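Acetone carboxylase alpha subunit (Xanthobacter autotrophicus Py2, PDB 5M45) belongs to the hydantoinase B/oxoprolinase family and forms one kind of subunit in a six-chain assembly, with a bound manganese(II) ion in this chain. Local coordinates at residues Glu89-Leu94 / Leu103-Ile108; Gly107-Val112 / Ile356-Thr361; Lys136-Asn141 / Ile154-Pro159; Gly168-Val173 / Ala239-Ile244. All blocks are in the same frame, centred on the assembly; numbering follows the deposited sequence.

All four contacts are buried, so the comparison is one of chemistry rather than of core against surface. Contacts 1 and 3 are strand pairings within one antiparallel sheet, held largely by hydrogen bonds between backbones, and contact 1 adds the hydroxyls of T93, T104 and S105. Contacts 2 and 4 pack apolar side chains against a helix instead. Contact 4 uses strand 165-175, which lies between strands 90-95 and 153-162 and so connects the sheet positions of contacts 1 and 3. Contact 2 shares G107 and I108 with contact 1, carrying the chain from the hairpin toward helix 349-361; its centre is the nearest of the four to the chain's centre, about 10 Å away.

Contact 1: residues Glu89-Leu94 / Leu103-Ile108; sequences ELCFTL and LTSTGI
The carboxylate of E89 meets the CG2 methyl of I108 through OE2 (3.6 Å), the two side chains crossing at about a right angle; N480 ND2 hydrogen-bonds the same oxygen. The other flat group, the F92 ring, leads away from 103-108 toward I244 of helix 227-255. Both lie on the first arm of a beta hairpin, in which strand 90-95 pairs with 101-104. L94 N to L103 O and S105 N to F92 O are nearly straight backbone bonds, each 3.0 Å. Further on, a side chain replaces the backbone: F92 N donates to S105 OG at 3.1 Å and 171°, and S105 OG in turn donates to T106 O. At the far end I108 N reaches L90 O only weakly. G107, with phi at 100° and no CB, lets its CA pass beside that carbonyl. On one sheet face T93 and T104 lie side by side, pointing the same way toward V112 of helix 111-124, and C91 SG comes to 3.5 Å from T104 OG1. T104 OG1 is anti to its backbone N (chi1 -174°); it accepts from T93 OG1 at 3.0 Å and donates to a lone pair of S105 O, in the carbonyl plane, at 2.9 Å.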
loop_
_atom_site.group_PDB
_atom_site.type_symbol
_atom_site.label_atom_id
_atom_site.label_comp_id
_atom_site.label_asym_id
_atom_site.label_seq_id
_atom_site.Cartn_x
_atom_site.Cartn_y
_atom_site.Cartn_z
ATOM N N GLU A 89 -23.928 5.938 5.314
ATOM C CA GLU A 89 -22.608 6.600 5.499
ATOM C C GLU A 89 -21.960 6.892 4.138
ATOM O O GLU A 89 -20.985 6.247 3.725
ATOM C CB GLU A 89 -21.689 5.815 6.452
ATOM C CG GLU A 89 -22.337 5.284 7.744
ATOM C CD GLU A 89 -23.119 6.287 8.571
ATOM O OE1 GLU A 89 -23.809 5.853 9.519
ATOM O OE2 GLU A 89 -23.049 7.536 8.318
ATOM N N LEU A 90 -22.588 7.828 3.417
ATOM C CA LEU A 90 -22.146 8.327 2.110
ATOM C C LEU A 90 -22.605 9.777 1.963
ATOM O O LEU A 90 -23.443 10.244 2.737
ATOM C CB LEU A 90 -22.646 7.451 0.929
ATOM C CG LEU A 90 -24.090 7.573 0.442
ATOM C CD1 LEU A 90 -24.270 6.878 -0.908
ATOM C CD2 LEU A 90 -25.091 7.051 1.464
ATOM N N CYS A 91 -22.037 10.470 0.983
ATOM C CA CYS A 91 -22.340 11.915 0.748
ATOM C C CYS A 91 -21.989 12.280 -0.695
ATOM O O CYS A 91 -20.980 11.798 -1.221
ATOM C CB CYS A 91 -21.549 12.764 1.725
ATOM S SG CYS A 91 -21.710 14.559 1.605
ATOM N N PHE A 92 -22.814 13.128 -1.319
ATOM C CA PHE A 92 -22.534 13.718 -2.636
ATOM C C PHE A 92 -22.608 15.246 -2.580
ATOM O O PHE A 92 -23.536 15.812 -1.961
ATOM C CB PHE A 92 -23.510 13.206 -3.699
ATOM C CG PHE A 92 -23.345 11.733 -3.999
ATOM C CD1 PHE A 92 -22.337 11.291 -4.859
ATOM C CD2 PHE A 92 -24.157 10.787 -3.394
ATOM C CE1 PHE A 92 -22.163 9.938 -5.116
ATOM C CE2 PHE A 92 -23.999 9.431 -3.665
ATOM C CZ PHE A 92 -23.001 9.005 -4.515
ATOM N N THR A 93 -21.633 15.892 -3.199
ATOM C CA THR A 93 -21.434 17.311 -3.077
ATOM C C THR A 93 -21.121 17.955 -4.467
ATOM O O THR A 93 -20.350 17.388 -5.289
ATOM C CB THR A 93 -20.328 17.608 -2.045
ATOM O OG1 THR A 93 -20.636 16.963 -0.787
ATOM C CG2 THR A 93 -20.194 19.126 -1.826
ATOM N N LEU A 94 -21.722 19.133 -4.713
ATOM C CA LEU A 94 -21.533 19.887 -5.971
ATOM C C LEU A 94 -20.577 21.072 -5.721
ATOM O O LEU A 94 -20.786 21.822 -4.758
ATOM C CB LEU A 94 -22.883 20.361 -6.516
ATOM C CG LEU A 94 -22.891 21.262 -7.765
ATOM C CD1 LEU A 94 -22.244 20.587 -8.975
ATOM C CD2 LEU A 94 -24.330 21.663 -8.065
ATOM N N LEU A 103 -23.653 23.206 -2.762
ATOM C CA LEU A 103 -24.761 22.433 -2.158
ATOM C C LEU A 103 -24.284 20.996 -1.878
ATOM O O LEU A 103 -23.377 20.457 -2.573
ATOM C CB LEU A 103 -25.951 22.357 -3.130
ATOM C CG LEU A 103 -26.672 23.680 -3.411
ATOM C CD1 LEU A 103 -27.646 23.615 -4.548
ATOM C CD2 LEU A 103 -27.436 24.169 -2.189
ATOM N N THR A 104 -24.962 20.330 -0.944
ATOM C CA THR A 104 -24.613 18.951 -0.579
ATOM C C THR A 104 -25.828 18.153 -0.126
ATOM O O THR A 104 -26.775 18.711 0.396
ATOM C CB THR A 104 -23.499 18.957 0.524
ATOM O OG1 THR A 104 -23.037 17.646 0.804
ATOM C CG2 THR A 104 -23.986 19.599 1.789
ATOM N N SER A 105 -25.781 16.831 -0.300
ATOM C CA SER A 105 -26.682 15.926 0.459
ATOM C C SER A 105 -26.327 16.003 1.957
ATOM O O SER A 105 -25.290 16.551 2.302
ATOM C CB SER A 105 -26.532 14.460 -0.019
ATOM O OG SER A 105 -25.289 13.890 0.383
ATOM N N THR A 106 -27.153 15.404 2.815
ATOM C CA THR A 106 -26.784 15.139 4.201
ATOM C C THR A 106 -25.925 13.857 4.239
ATOM O O THR A 106 -25.425 13.433 3.203
ATOM C CB THR A 106 -28.017 15.119 5.162
ATOM O OG1 THR A 106 -28.891 14.029 4.830
ATOM C CG2 THR A 106 -28.817 16.400 5.056
ATOM N N GLY A 107 -25.749 13.248 5.417
ATOM C CA GLY A 107 -24.887 12.073 5.585
ATOM C C GLY A 107 -23.518 12.485 6.152
ATOM O O GLY A 107 -23.458 13.316 7.053
ATOM N N ILE A 108 -22.422 11.918 5.614
ATOM C CA ILE A 108 -21.077 12.154 6.170
ATOM C C ILE A 108 -20.444 13.414 5.592
ATOM O O ILE A 108 -19.447 13.355 4.790
ATOM C CB ILE A 108 -20.145 10.907 6.108
ATOM C CG1 ILE A 108 -20.119 10.231 4.717
ATOM C CG2 ILE A 108 -20.601 9.893 7.181
ATOM C CD1 ILE A 108 -19.010 9.206 4.559
#

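Contact 2: residues Gly107-Val112 / Ile356-Thr361; sequences GIIIHV and IWVMMT
I109 sets CG1 between its backbone N and carbonyl carbon (chi1 66°) and extends CD1 beyond it (chi2 175°), while W357 has CG anti to its backbone N (chi1 175°). The two side chains cross at about a right angle, I109 CD1 touching W357 CZ3 at 3.8 Å. That same methyl meets T361 tip to tip, 3.7 Å from OG1. The hydroxyl is already engaged: T361 OG1 donates to V358 O one helical turn back, at 2.6 Å in the carbonyl plane and on a lone pair. This bond ties down the rotation of the threonine, whose CG2 methyl sits over one face of the indole, offset toward the rim. I109 O also approaches the ring obliquely, 3.3 Å from CZ3, and accepts V112 N. V112 adds its CG2 methyl, 4.0 Å from W357 CH2, again crossing the indole at about a right angle. Next to W357 in the helix, V358 presses CG2 against the backbone of I110, 3.5 Å from its N. The contact is mostly apolar side-chain packing, with I109 O and T361 OG1 also touching carbon, and the indole N-H is directed elsewhere, to N371 O. The chain enters through an inverse gamma turn centred on I108. Around the contact, I110 and I356 both touch W408 of helix 401-422, and V112 packs on S101 of strand 101-104. H111, facing away from helix 349-361, touches V173 of strand 165-175 and bonds weakly to D153, a manganese ligand.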
loop_
_atom_site.group_PDB
_atom_site.type_symbol
_atom_site.label_atom_id
_atom_site.label_comp_id
_atom_site.label_asym_id
_atom_site.label_seq_id
_atom_site.Cartn_x
_atom_site.Cartn_y
_atom_site.Cartn_z
ATOM N N GLY A 107 -25.749 13.248 5.417
ATOM C CA GLY A 107 -24.887 12.073 5.585
ATOM C C GLY A 107 -23.518 12.485 6.152
ATOM O O GLY A 107 -23.458 13.316 7.053
ATOM N N ILE A 108 -22.422 11.918 5.614
ATOM C CA ILE A 108 -21.077 12.154 6.170
ATOM C C ILE A 108 -20.444 13.414 5.592
ATOM O O ILE A 108 -19.447 13.355 4.790
ATOM C CB ILE A 108 -20.145 10.907 6.108
ATOM C CG1 ILE A 108 -20.119 10.231 4.717
ATOM C CG2 ILE A 108 -20.601 9.893 7.181
ATOM C CD1 ILE A 108 -19.010 9.206 4.559
ATOM N N ILE A 109 -20.971 14.557 6.021
ATOM C CA ILE A 109 -20.706 15.822 5.344
ATOM C C ILE A 109 -19.392 16.476 5.734
ATOM O O ILE A 109 -19.074 17.520 5.192
ATOM C CB ILE A 109 -21.885 16.842 5.448
ATOM C CG1 ILE A 109 -22.113 17.318 6.884
ATOM C CG2 ILE A 109 -23.147 16.264 4.818
ATOM C CD1 ILE A 109 -23.166 18.404 6.986
ATOM N N ILE A 110 -18.598 15.857 6.607
ATOM C CA ILE A 110 -17.188 16.283 6.792
ATOM C C ILE A 110 -16.453 16.272 5.454
ATOM O O ILE A 110 -15.509 17.039 5.242
ATOM C CB ILE A 110 -16.442 15.432 7.879
ATOM C CG1 ILE A 110 -15.186 16.162 8.383
ATOM C CG2 ILE A 110 -16.095 14.034 7.355
ATOM C CD1 ILE A 110 -14.625 15.578 9.663
ATOM N N HIS A 111 -16.901 15.428 4.523
ATOM C CA HIS A 111 -16.252 15.304 3.217
ATOM C C HIS A 111 -16.590 16.398 2.219
ATOM O O HIS A 111 -15.960 16.479 1.154
ATOM C CB HIS A 111 -16.465 13.889 2.655
ATOM C CG HIS A 111 -15.882 12.835 3.537
ATOM N ND1 HIS A 111 -14.526 12.602 3.616
ATOM C CD2 HIS A 111 -16.454 12.010 4.443
ATOM C CE1 HIS A 111 -14.298 11.663 4.513
ATOM N NE2 HIS A 111 -15.456 11.282 5.024
ATOM N N VAL A 112 -17.518 17.284 2.564
ATOM C CA VAL A 112 -17.703 18.539 1.818
ATOM C C VAL A 112 -16.324 19.251 1.780
ATOM O O VAL A 112 -15.825 19.596 0.697
ATOM C CB VAL A 112 -18.806 19.441 2.430
ATOM C CG1 VAL A 112 -18.791 20.827 1.825
ATOM C CG2 VAL A 112 -20.187 18.810 2.287
ATOM N N ILE A 356 -15.291 20.940 12.663
ATOM C CA ILE A 356 -15.870 22.104 13.355
ATOM C C ILE A 356 -17.044 22.658 12.528
ATOM O O ILE A 356 -18.094 23.032 13.099
ATOM C CB ILE A 356 -14.809 23.173 13.675
ATOM C CG1 ILE A 356 -13.776 22.614 14.672
ATOM C CG2 ILE A 356 -15.472 24.460 14.260
ATOM C CD1 ILE A 356 -12.482 23.445 14.796
ATOM N N TRP A 357 -16.884 22.677 11.203
ATOM C CA TRP A 357 -17.947 23.093 10.267
ATOM C C TRP A 357 -19.165 22.172 10.393
ATOM O O TRP A 357 -20.294 22.666 10.477
ATOM C CB TRP A 357 -17.399 23.194 8.830
ATOM C CG TRP A 357 -18.413 23.500 7.780
ATOM C CD1 TRP A 357 -18.774 24.725 7.330
ATOM C CD2 TRP A 357 -19.212 22.558 7.063
ATOM N NE1 TRP A 357 -19.744 24.615 6.345
ATOM C CE2 TRP A 357 -20.014 23.283 6.154
ATOM C CE3 TRP A 357 -19.286 21.154 7.050
ATOM C CZ2 TRP A 357 -20.900 22.651 5.264
ATOM C CZ3 TRP A 357 -20.160 20.526 6.193
ATOM C CH2 TRP A 357 -20.971 21.279 5.317
ATOM N N VAL A 358 -18.936 20.855 10.497
ATOM C CA VAL A 358 -20.023 19.886 10.743
ATOM C C VAL A 358 -20.809 20.236 12.018
ATOM O O VAL A 358 -22.052 20.282 12.001
ATOM C CB VAL A 358 -19.487 18.423 10.775
ATOM C CG1 VAL A 358 -20.578 17.446 11.210
ATOM C CG2 VAL A 358 -18.959 18.010 9.389
ATOM N N MET A 359 -20.084 20.505 13.111
ATOM C CA MET A 359 -20.731 20.935 14.344
ATOM C C MET A 359 -21.575 22.193 14.137
ATOM O O MET A 359 -22.741 22.241 14.609
ATOM C CB MET A 359 -19.725 21.157 15.476
ATOM C CG MET A 359 -20.404 21.684 16.728
ATOM S SD MET A 359 -19.397 22.678 17.786
ATOM C CE MET A 359 -19.011 24.061 16.762
ATOM N N MET A 360 -21.026 23.193 13.450
ATOM C CA MET A 360 -21.798 24.390 13.102
ATOM C C MET A 360 -23.133 24.096 12.381
ATOM O O MET A 360 -24.147 24.713 12.696
ATOM C CB MET A 360 -20.991 25.372 12.236
ATOM C CG MET A 360 -19.781 26.015 12.925
ATOM S SD MET A 360 -18.595 26.763 11.759
ATOM C CE MET A 360 -19.475 28.103 11.215
ATOM N N THR A 361 -23.121 23.161 11.427
ATOM C CA THR A 361 -24.343 22.763 10.707
ATOM C C THR A 361 -25.445 22.176 11.612
ATOM O O THR A 361 -26.604 22.176 11.199
ATOM C CB THR A 361 -24.108 21.745 9.548
ATOM O OG1 THR A 361 -23.862 20.418 10.071
ATOM C CG2 THR A 361 -22.995 22.214 8.574
#

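Contact 3: residues Lys136-Asn141 / Ile154-Pro159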
loop_
_atom_site.group_PDB
_atom_site.type_symbol
_atom_site.label_atom_id
_atom_site.label_comp_id
_atom_site.label_asym_id
_atom_site.label_seq_id
_atom_site.Cartn_x
_atom_site.Cartn_y
_atom_site.Cartn_z
ATOM N N LYS A 136 -15.278 13.624 -19.037
ATOM C CA LYS A 136 -15.502 12.171 -18.821
ATOM C C LYS A 136 -14.374 11.421 -18.070
ATOM O O LYS A 136 -14.397 10.188 -17.972
ATOM C CB LYS A 136 -15.874 11.467 -20.123
ATOM C CG LYS A 136 -17.065 12.074 -20.848
ATOM C CD LYS A 136 -17.458 11.105 -21.961
ATOM C CE LYS A 136 -18.481 11.720 -22.884
ATOM N NZ LYS A 136 -19.724 12.038 -22.120
ATOM N N ASP A 137 -13.364 12.157 -17.573
ATOM C CA ASP A 137 -12.373 11.551 -16.682
ATOM C C ASP A 137 -13.024 11.144 -15.347
ATOM O O ASP A 137 -14.048 11.698 -14.958
ATOM C CB ASP A 137 -11.201 12.512 -16.435
ATOM C CG ASP A 137 -10.201 12.544 -17.581
ATOM O OD1 ASP A 137 -10.292 11.737 -18.548
ATOM O OD2 ASP A 137 -9.274 13.369 -17.501
ATOM N N ILE A 138 -12.416 10.162 -14.689
ATOM C CA ILE A 138 -12.771 9.766 -13.313
ATOM C C ILE A 138 -11.514 9.778 -12.430
ATOM O O ILE A 138 -10.521 9.103 -12.748
ATOM C CB ILE A 138 -13.381 8.337 -13.280
ATOM C CG1 ILE A 138 -14.616 8.263 -14.178
ATOM C CG2 ILE A 138 -13.798 7.960 -11.852
ATOM C CD1 ILE A 138 -15.159 6.813 -14.358
ATOM N N PHE A 139 -11.567 10.542 -11.328
ATOM C CA PHE A 139 -10.506 10.596 -10.326
ATOM C C PHE A 139 -10.923 9.851 -9.050
ATOM O O PHE A 139 -12.094 9.845 -8.684
ATOM C CB PHE A 139 -10.081 12.074 -10.023
ATOM C CG PHE A 139 -9.449 12.780 -11.195
ATOM C CD1 PHE A 139 -8.075 12.705 -11.423
ATOM C CD2 PHE A 139 -10.222 13.530 -12.082
ATOM C CE1 PHE A 139 -7.488 13.352 -12.513
ATOM C CE2 PHE A 139 -9.650 14.170 -13.185
ATOM C CZ PHE A 139 -8.283 14.087 -13.409
ATOM N N CYS A 140 -9.971 9.203 -8.387
ATOM C CA CYS A 140 -10.198 8.602 -7.091
ATOM C C CYS A 140 -9.145 9.104 -6.110
ATOM O O CYS A 140 -8.000 9.312 -6.482
ATOM C CB CYS A 140 -10.193 7.067 -7.212
ATOM S SG CYS A 140 -10.570 6.156 -5.687
ATOM N N ASN A 141 -9.538 9.283 -4.854
ATOM C CA ASN A 141 -8.630 9.827 -3.826
ATOM C C ASN A 141 -9.042 9.427 -2.422
ATOM O O ASN A 141 -10.247 9.327 -2.131
ATOM C CB ASN A 141 -8.636 11.372 -3.935
ATOM C CG ASN A 141 -7.811 12.040 -2.863
ATOM O OD1 ASN A 141 -6.575 12.035 -2.916
ATOM N ND2 ASN A 141 -8.476 12.582 -1.860
ATOM N N ILE A 154 -13.360 6.741 0.859
ATOM C CA ILE A 154 -12.889 6.835 -0.510
ATOM C C ILE A 154 -13.707 7.868 -1.302
ATOM O O ILE A 154 -14.965 7.813 -1.299
ATOM C CB ILE A 154 -13.000 5.469 -1.245
ATOM C CG1 ILE A 154 -12.352 4.322 -0.427
ATOM C CG2 ILE A 154 -12.420 5.576 -2.644
ATOM C CD1 ILE A 154 -10.860 4.451 -0.241
ATOM N N HIS A 155 -13.000 8.779 -1.970
ATOM C CA HIS A 155 -13.607 9.790 -2.854
ATOM C C HIS A 155 -13.527 9.389 -4.349
ATOM O O HIS A 155 -12.473 8.929 -4.800
ATOM C CB HIS A 155 -12.921 11.170 -2.759
ATOM C CG HIS A 155 -12.589 11.619 -1.375
ATOM N ND1 HIS A 155 -11.554 12.496 -1.120
ATOM C CD2 HIS A 155 -13.169 11.357 -0.179
ATOM C CE1 HIS A 155 -11.501 12.744 0.186
ATOM N NE2 HIS A 155 -12.469 12.053 0.776
ATOM N N THR A 156 -14.628 9.623 -5.086
ATOM C CA THR A 156 -14.658 9.631 -6.551
ATOM C C THR A 156 -15.029 11.070 -6.951
ATOM O O THR A 156 -16.005 11.630 -6.448
ATOM C CB THR A 156 -15.675 8.631 -7.126
ATOM O OG1 THR A 156 -15.317 7.291 -6.773
ATOM C CG2 THR A 156 -15.751 8.735 -8.674
ATOM N N ILE A 157 -14.192 11.685 -7.788
ATOM C CA ILE A 157 -14.324 13.096 -8.213
ATOM C C ILE A 157 -14.359 13.179 -9.779
ATOM O O ILE A 157 -13.486 12.642 -10.459
ATOM C CB ILE A 157 -13.164 13.937 -7.627
ATOM C CG1 ILE A 157 -13.205 13.979 -6.085
ATOM C CG2 ILE A 157 -13.221 15.366 -8.154
ATOM C CD1 ILE A 157 -11.852 14.362 -5.476
ATOM N N VAL A 158 -15.397 13.828 -10.327
ATOM C CA VAL A 158 -15.624 13.938 -11.780
ATOM C C VAL A 158 -15.762 15.447 -12.135
ATOM O O VAL A 158 -16.592 16.145 -11.535
ATOM C CB VAL A 158 -16.907 13.189 -12.188
ATOM C CG1 VAL A 158 -17.222 13.420 -13.646
ATOM C CG2 VAL A 158 -16.758 11.702 -11.874
ATOM N N PRO A 159 -14.987 15.936 -13.125
ATOM C CA PRO A 159 -15.176 17.319 -13.583
ATOM C C PRO A 159 -16.440 17.456 -14.423
ATOM O O PRO A 159 -16.888 16.475 -15.056
ATOM C CB PRO A 159 -13.922 17.599 -14.425
ATOM C CG PRO A 159 -13.582 16.253 -14.999
ATOM C CD PRO A 159 -13.930 15.254 -13.898
HETATM O O HOH W 1 -17.275 14.733 -17.162
#
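F139 and I157 exchange two backbone hydrogen bonds, F139 N to I157 O (3.0 Å) and I157 N to F139 O (2.9 Å), and N141 and H155 repeat the pattern two residues along. These hydrogen-bonded pairs of an antiparallel hairpin flank C140 and T156, a non-hydrogen-bonded pair. Weaker CA-H...O contacts fill the intervals: C140 CA lies 3.2 Å from H155 O and T156 CA 3.3 Å from F139 O.

Apolar contacts follow the alternation of the strands. On the C140/T156 face, C140 points SG anti to its backbone N (chi1 -176°) and against I154 CG2 at 3.6 Å, while I138 and T156 bring their CG2 methyls together. On the other face the F139 ring turns its edge to I157 O, which lies in the ring plane, and P159 CD stands at the same kind of edge position near CE2.

The polar side chains find most of their partners outside the two segments. N141 and H155 lie side by side, pointing the same way with amide and ring planes 41° apart and ND2 3.2 Å from ND1; N141 OD1 takes C203 N. T156 OG1 bonds R237, and D137 forms a salt bridge with K205. At the end away from the hairpin turn, a water joins the two segments, accepting from K136 N (3.0 Å) and donating to P159 O.

Strand 204-208 continues the sheet beside 138-141, and strand 165-175 beside 153-162. Helix 111-124 covers the F139, N141 and H155 side; helix 227-255 covers I154 and V158 on the other.

Contact 4: residues Gly168-Val173 / Ala239-Ile244; sequences GWVGGV and AGCHMI
V170 spreads its two methyls over the helix: CG1 lies 3.5 Å from C241 O and 4.0 Å from C241 CB, and CG2 lies 3.8 Å from I244 CD1. The fork is set by CG1 standing between the backbone N and carbonyl carbon (chi1 53°), which leaves CG2 anti to the backbone N. Against I244 the valine runs obliquely, and CG2 also touches the isoleucine's own CG2 branch, so one methyl meets both arms of I244. One turn earlier on the helix, C241 turns SG toward the strand. With no side chain at G172, the sulfur comes down on the strand backbone itself, 3.6 Å from G172 N. V170 and G172 thus offer one large and one minimal position on the same strand face, and C241 fits beside the first and over the second. The strand and helix meet by van der Waals packing, with carbonyl oxygen and sulfur among the touching atoms; their axes lie 7.8 Å apart and run at 153°, close to antiparallel. I244 continues beyond the strand onto V68 and A71 of helix 54-75, and residues of another chain pack on A239, H242 and M243. W169 and V173 sit on the reverse of strand 165-175, touching helix 111-124. Helices 227-255 and 111-124 thus lie on the two faces of the antiparallel sheet at strand 165-175, a local alpha-beta-alpha layering.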
loop_
_atom_site.group_PDB
_atom_site.type_symbol
_atom_site.label_atom_id
_atom_site.label_comp_id
_atom_site.label_asym_id
_atom_site.label_seq_id
_atom_site.Cartn_x
_atom_site.Cartn_y
_atom_site.Cartn_z
ATOM N N GLY A 168 -17.329 23.205 -13.143
ATOM C CA GLY A 168 -17.534 22.659 -11.789
ATOM C C GLY A 168 -16.988 21.254 -11.628
ATOM O O GLY A 168 -16.289 20.733 -12.519
ATOM N N TRP A 169 -17.253 20.677 -10.457
ATOM C CA TRP A 169 -16.887 19.301 -10.156
ATOM C C TRP A 169 -17.994 18.669 -9.303
ATOM O O TRP A 169 -18.729 19.392 -8.620
ATOM C CB TRP A 169 -15.597 19.258 -9.321
ATOM C CG TRP A 169 -14.383 20.053 -9.786
ATOM C CD1 TRP A 169 -14.201 21.406 -9.711
ATOM C CD2 TRP A 169 -13.180 19.529 -10.371
ATOM N NE1 TRP A 169 -12.967 21.761 -10.198
ATOM C CE2 TRP A 169 -12.316 20.632 -10.607
ATOM C CE3 TRP A 169 -12.735 18.242 -10.702
ATOM C CZ2 TRP A 169 -11.035 20.472 -11.143
ATOM C CZ3 TRP A 169 -11.445 18.097 -11.246
ATOM C CH2 TRP A 169 -10.623 19.200 -11.455
ATOM N N VAL A 170 -18.079 17.327 -9.289
ATOM C CA VAL A 170 -18.934 16.629 -8.328
ATOM C C VAL A 170 -18.098 15.573 -7.589
ATOM O O VAL A 170 -17.310 14.822 -8.206
ATOM C CB VAL A 170 -20.194 16.005 -8.972
ATOM C CG1 VAL A 170 -19.852 15.128 -10.147
ATOM C CG2 VAL A 170 -21.002 15.197 -7.962
ATOM N N GLY A 171 -18.252 15.529 -6.275
ATOM C CA GLY A 171 -17.572 14.530 -5.442
ATOM C C GLY A 171 -18.559 13.604 -4.763
ATOM O O GLY A 171 -19.621 14.061 -4.307
ATOM N N GLY A 172 -18.214 12.317 -4.703
ATOM C CA GLY A 172 -18.969 11.320 -3.935
ATOM C C GLY A 172 -18.063 10.485 -3.047
ATOM O O GLY A 172 -16.975 10.068 -3.478
ATOM N N VAL A 173 -18.467 10.288 -1.792
ATOM C CA VAL A 173 -17.687 9.532 -0.794
ATOM C C VAL A 173 -18.505 8.390 -0.215
ATOM O O VAL A 173 -19.718 8.555 0.017
ATOM C CB VAL A 173 -17.143 10.442 0.322
ATOM C CG1 VAL A 173 -18.280 11.171 1.055
ATOM C CG2 VAL A 173 -16.290 9.660 1.334
ATOM N N ALA A 239 -22.198 6.168 -9.765
ATOM C CA ALA A 239 -23.614 6.406 -10.072
ATOM C C ALA A 239 -24.064 7.792 -9.648
ATOM O O ALA A 239 -24.622 8.546 -10.446
ATOM C CB ALA A 239 -24.508 5.353 -9.417
ATOM N N GLY A 240 -23.834 8.128 -8.389
ATOM C CA GLY A 240 -24.263 9.418 -7.896
ATOM C C GLY A 240 -23.558 10.613 -8.560
ATOM O O GLY A 240 -24.204 11.614 -8.865
ATOM N N CYS A 241 -22.268 10.498 -8.786
ATOM C CA CYS A 241 -21.515 11.526 -9.526
ATOM C C CYS A 241 -22.120 11.774 -10.916
ATOM O O CYS A 241 -22.333 12.931 -11.286
ATOM C CB CYS A 241 -20.027 11.180 -9.639
ATOM S SG CYS A 241 -19.082 11.286 -8.079
ATOM N N HIS A 242 -22.409 10.695 -11.662
ATOM C CA HIS A 242 -22.966 10.823 -13.024
ATOM C C HIS A 242 -24.426 11.288 -13.053
ATOM O O HIS A 242 -24.794 12.036 -13.960
ATOM C CB HIS A 242 -22.729 9.539 -13.866
ATOM C CG HIS A 242 -21.306 9.388 -14.318
ATOM N ND1 HIS A 242 -20.848 8.274 -14.994
ATOM C CD2 HIS A 242 -20.238 10.207 -14.177
ATOM C CE1 HIS A 242 -19.567 8.434 -15.284
ATOM N NE2 HIS A 242 -19.175 9.598 -14.789
ATOM N N MET A 243 -25.222 10.896 -12.051
ATOM C CA MET A 243 -26.593 11.435 -11.873
ATOM C C MET A 243 -26.558 12.963 -11.701
ATOM O O MET A 243 -27.338 13.688 -12.334
ATOM C CB MET A 243 -27.311 10.783 -10.661
ATOM C CG MET A 243 -27.681 9.315 -10.862
ATOM S SD MET A 243 -28.218 8.507 -9.349
ATOM C CE MET A 243 -29.789 9.317 -9.132
ATOM N N ILE A 244 -25.635 13.449 -10.878
ATOM C CA ILE A 244 -25.520 14.902 -10.624
ATOM C C ILE A 244 -24.980 15.642 -11.855
ATOM O O ILE A 244 -25.500 16.704 -12.196
ATOM C CB ILE A 244 -24.711 15.186 -9.335
ATOM C CG1 ILE A 244 -25.513 14.749 -8.092
ATOM C CG2 ILE A 244 -24.335 16.668 -9.216
ATOM C CD1 ILE A 244 -24.614 14.405 -6.900
#